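Local coordinates for dipeptidase AC. Metallo peptidase. MEROPS family M19 (Rhodobacter sphaeroides, PDB 3LY0), which probably hydrolyses dipeptides as a zinc-dependent metallopeptidase, and binds a phosphinate mimic of L-Ala-D-Ala beside its two zinc ions, at residues A199-R203 with L204-L208; L148-L151 with H152-S156; T191-G194 with R195-V198. All coordinates share one frame; numbering follows the deposited sequence.

Contact 1: A199-R203 with L204-L208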
# COMPACT_ATOMS: atom_id res chain seq x y z
N ALA A 199 -19.80 3.94 -3.12
CA ALA A 199 -20.54 4.41 -4.27
C ALA A 199 -19.92 5.67 -4.87
O ALA A 199 -19.82 5.80 -6.09
CB ALA A 199 -22.00 4.65 -3.90
N GLU A 200 -19.50 6.60 -4.01
CA GLU A 200 -18.97 7.87 -4.46
C GLU A 200 -17.58 7.71 -5.06
O GLU A 200 -17.24 8.36 -6.06
CB GLU A 200 -18.94 8.90 -3.33
CG GLU A 200 -18.86 10.33 -3.83
CD GLU A 200 -20.08 10.73 -4.62
OE1 GLU A 200 -19.96 11.59 -5.52
OE2 GLU A 200 -21.17 10.18 -4.34
N CYS A 201 -16.78 6.82 -4.48
CA CYS A 201 -15.47 6.53 -5.07
C CYS A 201 -15.63 5.90 -6.45
O CYS A 201 -14.90 6.23 -7.39
CB CYS A 201 -14.61 5.64 -4.18
SG CYS A 201 -13.91 6.49 -2.74
N ASN A 202 -16.59 4.98 -6.59
CA ASN A 202 -16.88 4.42 -7.91
C ASN A 202 -17.25 5.51 -8.91
O ASN A 202 -16.80 5.51 -10.05
CB ASN A 202 -18.03 3.41 -7.84
CG ASN A 202 -17.62 2.05 -7.24
OD1 ASN A 202 -18.49 1.23 -6.97
ND2 ASN A 202 -16.32 1.80 -7.07
N ARG A 203 -18.10 6.44 -8.49
CA ARG A 203 -18.55 7.49 -9.39
C ARG A 203 -17.40 8.42 -9.79
O ARG A 203 -17.28 8.80 -10.95
CB ARG A 203 -19.69 8.30 -8.77
CG ARG A 203 -20.53 9.04 -9.79
CD ARG A 203 -21.63 9.85 -9.13
NE ARG A 203 -21.08 10.91 -8.29
CZ ARG A 203 -20.55 12.03 -8.76
NH1 ARG A 203 -20.06 12.94 -7.93
NH2 ARG A 203 -20.49 12.24 -10.07
N LEU A 204 -16.56 8.76 -8.82
CA LEU A 204 -15.41 9.62 -9.06
C LEU A 204 -14.23 8.90 -9.69
O LEU A 204 -13.24 9.54 -10.05
CB LEU A 204 -14.97 10.29 -7.76
CG LEU A 204 -15.96 11.31 -7.20
CD1 LEU A 204 -15.51 11.80 -5.83
CD2 LEU A 204 -16.13 12.48 -8.17
N LYS A 205 -14.33 7.57 -9.81
CA LYS A 205 -13.23 6.74 -10.32
C LYS A 205 -11.99 6.87 -9.44
O LYS A 205 -10.86 6.99 -9.94
CB LYS A 205 -12.92 7.09 -11.77
CG LYS A 205 -14.12 7.03 -12.70
CD LYS A 205 -14.67 5.62 -12.77
CE LYS A 205 -15.95 5.55 -13.60
NZ LYS A 205 -17.14 6.11 -12.89
N ILE A 206 -12.21 6.86 -8.13
CA ILE A 206 -11.16 6.75 -7.13
C ILE A 206 -11.02 5.27 -6.77
O ILE A 206 -11.99 4.63 -6.38
CB ILE A 206 -11.52 7.56 -5.86
CG1 ILE A 206 -11.58 9.05 -6.19
CG2 ILE A 206 -10.52 7.29 -4.74
CD1 ILE A 206 -12.07 9.92 -5.05
N MET A 207 -9.80 4.74 -6.89
CA MET A 207 -9.55 3.33 -6.57
C MET A 207 -9.77 3.09 -5.08
O MET A 207 -9.28 3.85 -4.25
CB MET A 207 -8.11 2.96 -6.94
CG MET A 207 -7.78 1.44 -6.91
SD MET A 207 -5.97 1.08 -6.87
CE MET A 207 -5.70 1.13 -5.09
N LEU A 208 -10.49 2.02 -4.75
CA LEU A 208 -10.64 1.61 -3.37
C LEU A 208 -9.59 0.57 -3.02
O LEU A 208 -9.35 -0.36 -3.79
CB LEU A 208 -12.03 1.01 -3.16
CG LEU A 208 -13.15 2.03 -3.24
CD1 LEU A 208 -14.45 1.36 -3.65
CD2 LEU A 208 -13.28 2.74 -1.91
O HOH W 1 -13.60 2.82 -7.72
O HOH W 2 -18.84 8.18 -13.07
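The guanidinium of Arg203 meets Leu204 CD2 obliquely through NH1, at 4.0 Å, while its edge is taken up by Glu200 one helical turn back. The salt bridge is side-on: NH1 donates to Glu200 OE1 at 2.8 Å, nearly along that oxygen's C-O axis, and NE donates to the same oxygen from above the carboxylate plane. OE1 thus collects two donors and itself lies close to the guanidinium plane. The carboxamide of Asn202 lies across Leu208 at about a right angle, ND2 standing 3.9 Å from Leu208 CD1. A water accepts from Asn202 ND2 and donates to Ile206 O; OD1 is hydrogen-bonded to Asp226 N, and ND2 also to Ser225 OG.

Helix 192-204 ends here in a Schellman motif. Lys205, with positive phi (60°), is the C-prime residue; Ile206 N closes on Cys201 O at 2.9 Å, and the bond from Lys205 N to Asn202 O is weak. The lysine chain, bent at chi2 and chi4, folds back to set NZ 2.9 Å from Asn202 O, with a weak hydrogen bond to Arg203 O and a water joining NZ to that carbonyl. On the buried side, Cys201 SG lies 3.9 Å from Leu208 CD2, and Cys201 CB packs against Ile206 CB.

Chemically, the turn uses an ammonium to cover the last helical carbonyls, where the helix dipole would probably favour positive charge, while the Cys201 contacts with Ile206 and Leu208 pack the helix end against the start of strand 207-208 of the barrel.

Contact 2: L148-L151 with H152-S156; sequences LDAL and HLFHS
Ala150 and Phe154 meet through one turn of helix 149-157, which starts just after Leu148 at the N-cap position. Leu148 has positive phi, and its carbonyl accepts from Leu151 N within the opening turn. The bonds from His152 N and Leu153 N to Asp149 O are both weak. Stronger i to i+4 bonds follow: Phe154 N to Ala150 O at 2.8 Å and nearly straight (173°), then His155 N to Leu151 O at 2.9 Å.

The side chains lie close to these carbonyls. Phe154 turns its ring edge to Ala150 O, with CD2 3.2 Å away, and the same CD2 is 4.2 Å from Ala150 CB. Its ring continues toward Ala96 of helix 89-109 and Leu159. His152 has CG beside its own backbone N and anti to the carbonyl carbon (chi1 -60°), which swings the imidazole back over the first turn until CD2 lies 3.3 Å from Leu148 O. Beyond this helix the ring also touches Glu200, Arg203 and Leu204. Replacing His152 with an alanine would probably uncover Leu148 O and open a gap beside Glu200 and Arg203. Farther along, Ser156 OG bonds to His152 O at 3.0 Å; Ser156 N reaches that carbonyl from the opposite face.

The chemistry is thus divided along the helix: Ala150 and Phe154 supply apolar packing within the beta-alpha-beta unit, while histidine and serine lie against backbone carbonyls, and the second bond to His152 O probably polarises that carbonyl further.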
# COMPACT_ATOMS: atom_id res chain seq x y z
N LEU A 148 -19.02 13.20 3.15
CA LEU A 148 -18.22 13.01 1.94
C LEU A 148 -17.77 14.28 1.22
O LEU A 148 -17.16 14.21 0.15
CB LEU A 148 -18.92 12.08 0.94
CG LEU A 148 -19.35 10.71 1.47
CD1 LEU A 148 -19.88 9.86 0.34
CD2 LEU A 148 -18.19 10.01 2.14
N ASP A 149 -18.05 15.45 1.80
CA ASP A 149 -17.70 16.69 1.12
C ASP A 149 -16.21 16.76 0.81
O ASP A 149 -15.82 17.23 -0.27
CB ASP A 149 -18.08 17.91 1.96
CG ASP A 149 -19.52 18.31 1.79
OD1 ASP A 149 -20.25 17.65 1.02
OD2 ASP A 149 -19.91 19.31 2.42
N ALA A 150 -15.38 16.32 1.75
CA ALA A 150 -13.94 16.40 1.55
C ALA A 150 -13.42 15.39 0.53
O ALA A 150 -12.32 15.55 0.03
CB ALA A 150 -13.19 16.27 2.87
N LEU A 151 -14.19 14.34 0.25
CA LEU A 151 -13.80 13.42 -0.82
C LEU A 151 -13.69 14.18 -2.14
O LEU A 151 -12.75 13.98 -2.90
CB LEU A 151 -14.80 12.26 -0.93
CG LEU A 151 -14.43 11.17 -1.94
CD1 LEU A 151 -13.25 10.38 -1.42
CD2 LEU A 151 -15.62 10.23 -2.18
N HIS A 152 -14.65 15.06 -2.40
CA HIS A 152 -14.62 15.84 -3.62
C HIS A 152 -13.47 16.83 -3.62
O HIS A 152 -12.82 17.02 -4.64
CB HIS A 152 -15.97 16.53 -3.84
CG HIS A 152 -17.10 15.57 -3.95
ND1 HIS A 152 -17.49 15.02 -5.15
CD2 HIS A 152 -17.91 15.03 -3.00
CE1 HIS A 152 -18.50 14.19 -4.94
NE2 HIS A 152 -18.77 14.18 -3.65
N LEU A 153 -13.21 17.44 -2.47
CA LEU A 153 -12.07 18.34 -2.35
C LEU A 153 -10.76 17.63 -2.63
O LEU A 153 -9.97 18.08 -3.46
CB LEU A 153 -12.02 18.97 -0.96
CG LEU A 153 -13.14 19.96 -0.63
CD1 LEU A 153 -12.98 20.41 0.81
CD2 LEU A 153 -13.07 21.15 -1.56
N PHE A 154 -10.53 16.51 -1.96
CA PHE A 154 -9.27 15.79 -2.15
C PHE A 154 -9.15 15.28 -3.59
O PHE A 154 -8.07 15.32 -4.16
CB PHE A 154 -9.12 14.65 -1.13
CG PHE A 154 -8.54 15.10 0.19
CD1 PHE A 154 -7.17 15.27 0.33
CD2 PHE A 154 -9.36 15.33 1.29
CE1 PHE A 154 -6.62 15.68 1.54
CE2 PHE A 154 -8.82 15.74 2.51
CZ PHE A 154 -7.44 15.92 2.63
N HIS A 155 -10.24 14.81 -4.17
CA HIS A 155 -10.22 14.37 -5.55
C HIS A 155 -9.79 15.52 -6.47
O HIS A 155 -8.99 15.32 -7.40
CB HIS A 155 -11.59 13.85 -5.97
CG HIS A 155 -11.64 13.39 -7.38
ND1 HIS A 155 -12.15 14.17 -8.40
CD2 HIS A 155 -11.21 12.25 -7.97
CE1 HIS A 155 -12.05 13.52 -9.54
NE2 HIS A 155 -11.48 12.35 -9.31
N SER A 156 -10.32 16.71 -6.21
CA SER A 156 -10.02 17.87 -7.03
C SER A 156 -8.54 18.21 -7.01
O SER A 156 -8.00 18.69 -8.02
CB SER A 156 -10.83 19.06 -6.54
OG SER A 156 -12.19 18.90 -6.88

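Contact 3: T191-G194 with R195-V198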
# COMPACT_ATOMS: atom_id res chain seq x y z
N THR A 191 -20.16 0.85 7.58
CA THR A 191 -21.29 1.64 8.05
C THR A 191 -22.06 2.16 6.84
O THR A 191 -21.64 1.99 5.69
CB THR A 191 -20.81 2.84 8.84
OG1 THR A 191 -20.07 3.70 7.96
CG2 THR A 191 -19.93 2.43 10.02
N GLU A 192 -23.19 2.82 7.08
CA GLU A 192 -23.95 3.39 5.99
C GLU A 192 -23.07 4.40 5.24
O GLU A 192 -23.07 4.46 4.01
CB GLU A 192 -25.24 4.03 6.51
CG GLU A 192 -26.26 4.33 5.41
CD GLU A 192 -26.08 5.72 4.82
OE1 GLU A 192 -25.47 6.58 5.50
OE2 GLU A 192 -26.55 5.95 3.68
N ALA A 193 -22.31 5.18 6.00
CA ALA A 193 -21.38 6.15 5.40
C ALA A 193 -20.34 5.44 4.53
O ALA A 193 -19.99 5.94 3.45
CB ALA A 193 -20.71 6.98 6.47
N GLY A 194 -19.84 4.30 5.00
CA GLY A 194 -18.91 3.50 4.23
C GLY A 194 -19.50 3.01 2.92
O GLY A 194 -18.83 2.98 1.88
N ARG A 195 -20.77 2.61 2.95
CA ARG A 195 -21.44 2.19 1.74
C ARG A 195 -21.56 3.37 0.77
O ARG A 195 -21.32 3.23 -0.42
CB ARG A 195 -22.81 1.58 2.07
CG ARG A 195 -22.69 0.32 2.91
CD ARG A 195 -23.98 -0.50 2.98
NE ARG A 195 -25.01 0.13 3.80
CZ ARG A 195 -25.09 0.01 5.13
NH1 ARG A 195 -24.19 -0.70 5.80
NH2 ARG A 195 -26.07 0.62 5.79
N ARG A 196 -21.92 4.55 1.29
CA ARG A 196 -21.95 5.74 0.44
C ARG A 196 -20.57 6.10 -0.10
O ARG A 196 -20.44 6.53 -1.25
CB ARG A 196 -22.57 6.93 1.18
CG ARG A 196 -24.08 6.80 1.36
CD ARG A 196 -24.70 8.05 1.99
NE ARG A 196 -24.34 8.20 3.40
CZ ARG A 196 -23.46 9.09 3.85
NH1 ARG A 196 -22.84 9.90 3.00
NH2 ARG A 196 -23.19 9.16 5.14
N LEU A 197 -19.54 5.91 0.72
CA LEU A 197 -18.16 6.14 0.29
C LEU A 197 -17.75 5.25 -0.89
O LEU A 197 -17.12 5.71 -1.84
CB LEU A 197 -17.20 5.96 1.46
CG LEU A 197 -15.71 6.14 1.14
CD1 LEU A 197 -15.39 7.59 0.79
CD2 LEU A 197 -14.89 5.69 2.31
N VAL A 198 -18.12 3.97 -0.83
CA VAL A 198 -17.85 3.08 -1.95
C VAL A 198 -18.52 3.58 -3.22
O VAL A 198 -17.90 3.66 -4.28
CB VAL A 198 -18.32 1.63 -1.65
CG1 VAL A 198 -18.28 0.76 -2.90
CG2 VAL A 198 -17.48 1.02 -0.54
O HOH W 3 -24.14 7.91 7.46
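Glu192 lies between two arginines that it meets in different ways. Toward Arg196 the carboxylate and guanidinium planes are only 29° apart, and NE donates to OE1 at 2.9 Å almost straight (172°). The bond comes on the syn side of OE1, tilted out of the carboxylate plane, with OE1 in the guanidinium plane. A second bond, from Arg196 NH2 to OE1, is weak, but a water donates to that oxygen and accepts from NH2, completing the bridge. With CG anti to the backbone N (chi1 -165°) and the chain bent at chi2, Glu192 turns its carboxylate forward along the helix. Arg196 NH2 also lies 3.6 Å from Ala193 CB, and NH1 reaches Ala146 O.

Arg195 takes a different course. Its side chain crosses Glu192 at about a right angle and folds back so that Glu192 CA and Thr191 O lie over one guanidinium face, offset toward its rim, Thr191 O 3.6 Å above the plane. NH2 approaches Glu192 CB at 3.6 Å, but the opposite charges do not touch.

Behind these charged groups, Thr191 is the N-cap: OG1 accepts from Gly194 N at 3.0 Å and is also bonded to Val171 O. Leu197 and Val198 turn to Phe172 and to helix 215-224. The threonine N-cap is a standard helix start, followed here by an i to i+4 salt bridge, in an outer helix of the TIM-barrel fold.

In the fold
Following the chain, contact 2 comes first, in the helix between strands 132-139 and 159-163. Contact 3 then opens helix 192-204, and contact 1 ends that helix and leads into strand 207-208. Each is a local turn of continuous chain, so the three stand in series: none nests within or crosses another, and none closes a long loop. They nevertheless meet in space. Contact 2 lies against the middle and the C-terminal end of helix 192-204: Leu148 and Leu151 pack on Leu197, and Leu151 CD2 also meets Glu200 CG. Contacts 1 and 3 touch where Leu208 meets Val198. Together they join two neighbouring outer helices to the parallel strands of the barrel.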